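Local coordinates for antifreeze protein (Marinomonas primoryensis, PDB 5JUH) that is a very large calcium-binding RTX adhesin that binds its Antarctic bacterium to diatoms and ice, the C-terminal domain probably serving type I secretion, at residues G178-V190 with N194-G203. Sequence-based numbering, arbitrary orientation.
Sequences GVDGVTTADSIKV and NEEYSINIDG. With CA (calcium ion), chain B.
I188 and V190 pair with I199 and Y197 as antiparallel hydrogen-bonded pairs, the axes of strands 187-190 and 195-200 having a closest approach of 4.4 Å and N-to-C directions at 148°. Both bonds of each pair form; the straightest, I199 N to I188 O, lies in the carbonyl plane with an N-H...O angle of 173°. Beyond the strand pairing, I201 N still donates to D186 O at 2.9 Å. I188, V190, Y197 and I199 share one face. There V190 holds CG1 anti to the backbone N (chi1 171°), leaving CG2 to meet I199 CG1 at 3.9 Å; I188 and I199 pack on V153, and the Y197 ring, with V190 O in plane at its edge, reaches helix 140-150. The other face is polar: one water bridges two hydroxyls, its O 2.6 Å from S187 OG and also bonded to S198 OG, and the E196 side chain slants across K189, its OE1 3.4 Å from K189 CD. K189 NZ stays 4.4 Å from E196 OE1, beyond a salt bridge, and donates instead to E118 O. Beside the T183-D186 turn, I201 sets CB 3.4 Å from T183 O, with CG2 also near that oxygen. D186 grips the calcium ion with OD1 and OD2, both at 2.4 Å, while OD2 also accepts from T183 N through its anti lone pair; V179 O, G181 O, a water, D175 and N177 complete the site. The type I turn T183-D186, with its ST turn at T183, links this calcium-binding loop to a C-terminal beta hairpin, whose last strand edges the sheet containing parallel strands 76-78, 96-98 and 120-122.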
ATOM      1  N   GLY A 178       1.673 -17.684   0.014  1.00 18.40           N
ATOM      2  CA  GLY A 178       1.188 -18.695  -0.846  1.00 17.24           C
ATOM      3  C   GLY A 178       0.552 -19.898  -0.119  1.00 18.80           C
ATOM      4  O   GLY A 178       0.371 -20.908  -0.719  1.00 23.19           O
ATOM      5  N   VAL A 179       0.389 -19.817   1.172  1.00 16.77           N
ATOM      6  CA  VAL A 179      -0.228 -20.862   1.990  1.00 18.03           C
ATOM      7  C   VAL A 179      -1.319 -20.343   2.887  1.00 19.93           C
ATOM      8  O   VAL A 179      -1.349 -19.211   3.282  1.00 15.62           O
ATOM      9  CB  VAL A 179       0.783 -21.672   2.794  1.00 19.12           C
ATOM     10  CG1 VAL A 179       1.764 -22.405   1.901  1.00 17.45           C
ATOM     11  CG2 VAL A 179       1.512 -20.890   3.843  1.00 18.77           C
ATOM     12  N   ASP A 180      -2.272 -21.260   3.183  1.00 17.80           N
ATOM     13  CA  ASP A 180      -3.348 -20.996   4.168  1.00 16.29           C
ATOM     14  C   ASP A 180      -4.303 -19.842   3.808  1.00 16.02           C
ATOM     15  O   ASP A 180      -4.949 -19.305   4.684  1.00 18.75           O
ATOM     16  CB  ASP A 180      -2.769 -20.768   5.577  1.00 20.48           C
ATOM     17  CG  ASP A 180      -1.899 -21.892   6.025  1.00 22.62           C
ATOM     18  OD1 ASP A 180      -2.381 -23.009   5.992  1.00 21.99           O
ATOM     19  OD2 ASP A 180      -0.693 -21.654   6.448  1.00 20.92           O
ATOM     20  N   GLY A 181      -4.384 -19.514   2.530  1.00 15.58           N
ATOM     21  CA  GLY A 181      -5.045 -18.304   2.088  1.00 15.97           C
ATOM     22  C   GLY A 181      -4.549 -17.121   2.768  1.00 16.30           C
ATOM     23  O   GLY A 181      -3.354 -16.913   2.845  1.00 17.33           O
ATOM     24  N   VAL A 182      -5.438 -16.240   3.157  1.00 15.74           N
ATOM     25  CA  VAL A 182      -5.050 -15.011   3.841  1.00 14.57           C
ATOM     26  C   VAL A 182      -5.182 -15.069   5.348  1.00 15.12           C
ATOM     27  O   VAL A 182      -6.290 -15.295   5.824  1.00 16.46           O
ATOM     28  CB  VAL A 182      -5.700 -13.758   3.199  1.00 12.97           C
ATOM     29  CG1 VAL A 182      -5.247 -12.507   3.937  1.00 16.09           C
ATOM     30  CG2 VAL A 182      -5.452 -13.671   1.712  1.00 12.22           C
ATOM     31  N   THR A 183      -4.069 -14.980   6.108  1.00 15.37           N
ATOM     32  CA  THR A 183      -4.065 -14.958   7.577  1.00 15.21           C
ATOM     33  C   THR A 183      -3.081 -13.909   8.145  1.00 16.68           C
ATOM     34  O   THR A 183      -2.378 -13.204   7.372  1.00 16.62           O
ATOM     35  CB  THR A 183      -3.643 -16.345   8.131  1.00 15.90           C
ATOM     36  OG1 THR A 183      -2.192 -16.463   7.986  1.00 16.01           O
ATOM     37  CG2 THR A 183      -4.298 -17.520   7.416  1.00 17.66           C
ATOM     38  N   THR A 184      -3.011 -13.780   9.446  1.00 17.25           N
ATOM     39  CA  THR A 184      -2.042 -12.943  10.084  1.00 18.49           C
ATOM     40  C   THR A 184      -0.567 -13.248   9.791  1.00 19.62           C
ATOM     41  O   THR A 184       0.276 -12.415  10.119  1.00 20.55           O
ATOM     42  CB  THR A 184      -2.270 -12.823  11.579  1.00 20.61           C
ATOM     43  OG1 THR A 184      -2.105 -14.120  12.146  1.00 25.46           O
ATOM     44  CG2 THR A 184      -3.562 -12.267  11.888  1.00 21.34           C
ATOM     45  N   ALA A 185      -0.289 -14.385   9.181  1.00 16.99           N
ATOM     46  CA  ALA A 185       1.086 -14.702   8.808  1.00 18.11           C
ATOM     47  C   ALA A 185       1.457 -14.002   7.534  1.00 18.20           C
ATOM     48  O   ALA A 185       2.608 -13.839   7.249  1.00 18.75           O
ATOM     49  CB  ALA A 185       1.243 -16.205   8.584  1.00 18.69           C
ATOM     50  N   ASP A 186       0.460 -13.579   6.763  1.00 14.44           N
ATOM     51  CA  ASP A 186       0.709 -12.813   5.518  1.00 14.65           C
ATOM     52  C   ASP A 186       1.060 -11.376   5.844  1.00 12.41           C
ATOM     53  O   ASP A 186       0.797 -10.822   6.942  1.00 15.00           O
ATOM     54  CB  ASP A 186      -0.545 -12.883   4.637  1.00 13.23           C
ATOM     55  CG  ASP A 186      -0.768 -14.308   4.004  1.00 14.91           C
ATOM     56  OD1 ASP A 186       0.050 -14.807   3.270  1.00 16.03           O
ATOM     57  OD2 ASP A 186      -1.843 -14.875   4.324  1.00 15.71           O
ATOM     58  N   SER A 187       1.708 -10.766   4.853  1.00 14.20           N
ATOM     59  CA  SER A 187       2.084  -9.362   4.999  1.00 14.13           C
ATOM     60  C   SER A 187       2.074  -8.666   3.669  1.00 14.76           C
ATOM     61  O   SER A 187       2.031  -9.281   2.587  1.00 17.19           O
ATOM     62  CB  SER A 187       3.509  -9.241   5.634  1.00 17.17           C
ATOM     63  OG  SER A 187       4.447  -9.906   4.762  1.00 19.62           O
ATOM     64  N   ILE A 188       2.116  -7.340   3.754  1.00 12.82           N
ATOM     65  CA  ILE A 188       2.254  -6.512   2.532  1.00 13.42           C
ATOM     66  C   ILE A 188       3.525  -5.713   2.628  1.00 12.16           C
ATOM     67  O   ILE A 188       3.973  -5.362   3.753  1.00 13.99           O
ATOM     68  CB  ILE A 188       1.058  -5.579   2.274  1.00 14.84           C
ATOM     69  CG1 ILE A 188       0.904  -4.560   3.288  1.00 18.42           C
ATOM     70  CG2 ILE A 188      -0.190  -6.371   1.948  1.00 16.43           C
ATOM     71  CD1 ILE A 188       0.138  -3.358   2.751  1.00 25.35           C
ATOM     72  N   LYS A 189       4.055  -5.378   1.468  1.00 11.11           N
ATOM     73  CA  LYS A 189       5.224  -4.529   1.359  1.00 12.30           C
ATOM     74  C   LYS A 189       4.772  -3.032   1.320  1.00 10.90           C
ATOM     75  O   LYS A 189       3.980  -2.671   0.443  1.00 11.62           O
ATOM     76  CB  LYS A 189       6.020  -4.901   0.165  1.00 11.99           C
ATOM     77  CG  LYS A 189       6.560  -6.310   0.278  1.00 13.00           C
ATOM     78  CD  LYS A 189       7.574  -6.683  -0.771  1.00 15.02           C
ATOM     79  CE  LYS A 189       6.930  -6.766  -2.121  1.00 17.12           C
ATOM     80  NZ  LYS A 189       7.864  -7.469  -3.124  1.00 15.82           N
ATOM     81  N   VAL A 190       5.254  -2.225   2.256  1.00 10.72           N
ATOM     82  CA  VAL A 190       4.894  -0.834   2.387  1.00  9.70           C
ATOM     83  C   VAL A 190       6.181  -0.034   2.288  1.00 10.34           C
ATOM     84  O   VAL A 190       7.189  -0.366   2.965  1.00 11.57           O
ATOM     85  CB  VAL A 190       4.241  -0.545   3.725  1.00 12.47           C
ATOM     86  CG1 VAL A 190       4.071   0.919   3.966  1.00 14.10           C
ATOM     87  CG2 VAL A 190       2.978  -1.327   3.874  1.00 14.91           C
ATOM     88  N   ASN A 194      11.153   5.862   0.444  1.00 14.42           N
ATOM     89  CA  ASN A 194      11.994   5.068  -0.403  1.00 15.87           C
ATOM     90  C   ASN A 194      12.670   3.876   0.203  1.00 14.59           C
ATOM     91  O   ASN A 194      13.603   3.348  -0.348  1.00 18.63           O
ATOM     92  CB  ASN A 194      13.024   5.904  -1.190  1.00 20.48           C
ATOM     93  CG  ASN A 194      12.381   7.098  -1.813  1.00 26.78           C
ATOM     94  OD1 ASN A 194      12.663   8.221  -1.469  1.00 42.48           O
ATOM     95  ND2 ASN A 194      11.539   6.860  -2.705  1.00 27.04           N
ATOM     96  N   GLU A 195      12.162   3.387   1.298  1.00 11.46           N
ATOM     97  CA  GLU A 195      12.646   2.145   1.916  1.00 12.22           C
ATOM     98  C   GLU A 195      11.383   1.277   2.207  1.00 13.17           C
ATOM     99  O   GLU A 195      10.306   1.774   2.413  1.00 13.52           O
ATOM    100  CB  GLU A 195      13.416   2.453   3.207  1.00 15.51           C
ATOM    101  CG  GLU A 195      14.842   3.019   2.763  1.00 20.82           C
ATOM    102  CD  GLU A 195      15.845   3.403   3.794  1.00 27.62           C
ATOM    103  OE1 GLU A 195      17.175   3.414   3.582  1.00 25.78           O
ATOM    104  OE2 GLU A 195      15.223   3.823   4.801  1.00 27.69           O
ATOM    105  N   GLU A 196      11.614  -0.034   2.157  1.00 13.35           N
ATOM    106  CA  GLU A 196      10.505  -0.990   2.158  1.00 13.29           C
ATOM    107  C   GLU A 196      10.460  -1.793   3.472  1.00 13.87           C
ATOM    108  O   GLU A 196      11.485  -2.242   4.010  1.00 15.02           O
ATOM    109  CB  GLU A 196      10.645  -1.882   0.942  1.00 12.92           C
ATOM    110  CG  GLU A 196       9.400  -2.747   0.763  1.00 15.36           C
ATOM    111  CD  GLU A 196       9.407  -3.388  -0.594  1.00 15.14           C
ATOM    112  OE1 GLU A 196      10.074  -4.377  -0.865  1.00 16.14           O
ATOM    113  OE2 GLU A 196       8.647  -2.807  -1.428  1.00 15.97           O
ATOM    114  N   TYR A 197       9.216  -2.046   3.872  1.00 10.09           N
ATOM    115  CA  TYR A 197       8.880  -2.750   5.091  1.00 11.85           C
ATOM    116  C   TYR A 197       7.783  -3.745   4.925  1.00 13.22           C
ATOM    117  O   TYR A 197       6.984  -3.533   4.069  1.00 16.13           O
ATOM    118  CB  TYR A 197       8.384  -1.696   6.141  1.00 12.34           C
ATOM    119  CG  TYR A 197       9.433  -0.623   6.394  1.00 11.68           C
ATOM    120  CD1 TYR A 197       9.540   0.494   5.522  1.00 11.35           C
ATOM    121  CD2 TYR A 197      10.295  -0.686   7.443  1.00 14.22           C
ATOM    122  CE1 TYR A 197      10.489   1.452   5.707  1.00 12.91           C
ATOM    123  CE2 TYR A 197      11.244   0.272   7.662  1.00 15.11           C
ATOM    124  CZ  TYR A 197      11.385   1.325   6.775  1.00 12.76           C
ATOM    125  OH  TYR A 197      12.317   2.271   7.007  1.00 14.02           O
ATOM    126  N   SER A 198       7.830  -4.892   5.656  1.00 13.44           N
ATOM    127  CA  SER A 198       6.804  -5.902   5.557  1.00 14.84           C
ATOM    128  C   SER A 198       5.887  -5.794   6.758  1.00 16.70           C
ATOM    129  O   SER A 198       6.351  -5.949   7.867  1.00 18.05           O
ATOM    130  CB  SER A 198       7.441  -7.297   5.491  1.00 19.59           C
ATOM    131  OG  SER A 198       7.876  -7.461   4.152  1.00 23.36           O
ATOM    132  N   ILE A 199       4.634  -5.491   6.536  1.00 13.30           N
ATOM    133  CA  ILE A 199       3.670  -5.235   7.568  1.00 13.71           C
ATOM    134  C   ILE A 199       2.635  -6.364   7.546  1.00 13.14           C
ATOM    135  O   ILE A 199       1.940  -6.585   6.552  1.00 15.05           O
ATOM    136  CB  ILE A 199       2.979  -3.842   7.395  1.00 16.50           C
ATOM    137  CG1 ILE A 199       4.031  -2.701   7.334  1.00 18.75           C
ATOM    138  CG2 ILE A 199       1.982  -3.629   8.538  1.00 16.60           C
ATOM    139  CD1 ILE A 199       4.998  -2.626   8.524  1.00 19.19           C
ATOM    140  N   ASN A 200       2.512  -7.080   8.688  1.00 13.87           N
ATOM    141  CA  ASN A 200       1.618  -8.210   8.748  1.00 14.90           C
ATOM    142  C   ASN A 200       0.155  -7.821   8.803  1.00 15.88           C
ATOM    143  O   ASN A 200      -0.200  -6.809   9.417  1.00 14.85           O
ATOM    144  CB  ASN A 200       1.904  -9.076   9.933  1.00 15.82           C
ATOM    145  CG  ASN A 200       3.131  -9.945   9.740  1.00 21.01           C
ATOM    146  OD1 ASN A 200       3.049 -11.112   9.230  1.00 24.75           O
ATOM    147  ND2 ASN A 200       4.208  -9.472  10.200  1.00 21.16           N
ATOM    148  N   ILE A 201      -0.628  -8.651   8.216  1.00 14.59           N
ATOM    149  CA  ILE A 201      -2.077  -8.665   8.449  0.50 15.41           C
ATOM    150  C   ILE A 201      -2.341  -8.742   9.971  1.00 16.82           C
ATOM    151  O   ILE A 201      -1.762  -9.554  10.709  1.00 18.78           O
ATOM    152  CB  ILE A 201      -2.684  -9.822   7.680  0.50 16.69           C
ATOM    153  CG1 ILE A 201      -2.591  -9.549   6.199  0.50 17.20           C
ATOM    154  CG2 ILE A 201      -4.080 -10.149   8.194  0.50 17.57           C
ATOM    155  CD1 ILE A 201      -3.777  -9.898   5.406  0.50 16.97           C
ATOM    156  N   ASP A 202      -3.222  -7.848  10.441  1.00 18.13           N
ATOM    157  CA  ASP A 202      -3.377  -7.733  11.901  1.00 25.76           C
ATOM    158  C   ASP A 202      -4.644  -8.265  12.397  1.00 28.08           C
ATOM    159  O   ASP A 202      -4.893  -8.277  13.548  1.00 40.84           O
ATOM    160  CB  ASP A 202      -3.302  -6.299  12.348  1.00 30.44           C
ATOM    161  CG  ASP A 202      -4.435  -5.458  11.794  1.00 39.54           C
ATOM    162  OD1 ASP A 202      -5.532  -5.980  11.355  1.00 45.91           O
ATOM    163  OD2 ASP A 202      -4.169  -4.254  11.865  1.00 53.33           O
ATOM    164  N   GLY A 203      -5.487  -8.725  11.505  1.00 22.26           N
ATOM    165  CA  GLY A 203      -6.841  -9.159  11.924  1.00 25.07           C
ATOM    166  C   GLY A 203      -7.662  -9.471  10.666  1.00 26.51           C
ATOM    167  O   GLY A 203      -7.094  -9.312   9.590  1.00 19.80           O
ATOM    168  OXT GLY A 203      -8.854  -9.931  10.762  1.00 22.17           O
TER
HETATM  169 CA    CA B 201      -1.117 -16.941   3.298  1.00 14.62          CA
HETATM  170  O   HOH W   1      -0.888 -17.320   5.706  1.00 19.00           O
HETATM  171  O   HOH W   2       5.706  -8.598   2.865  1.00 33.70           O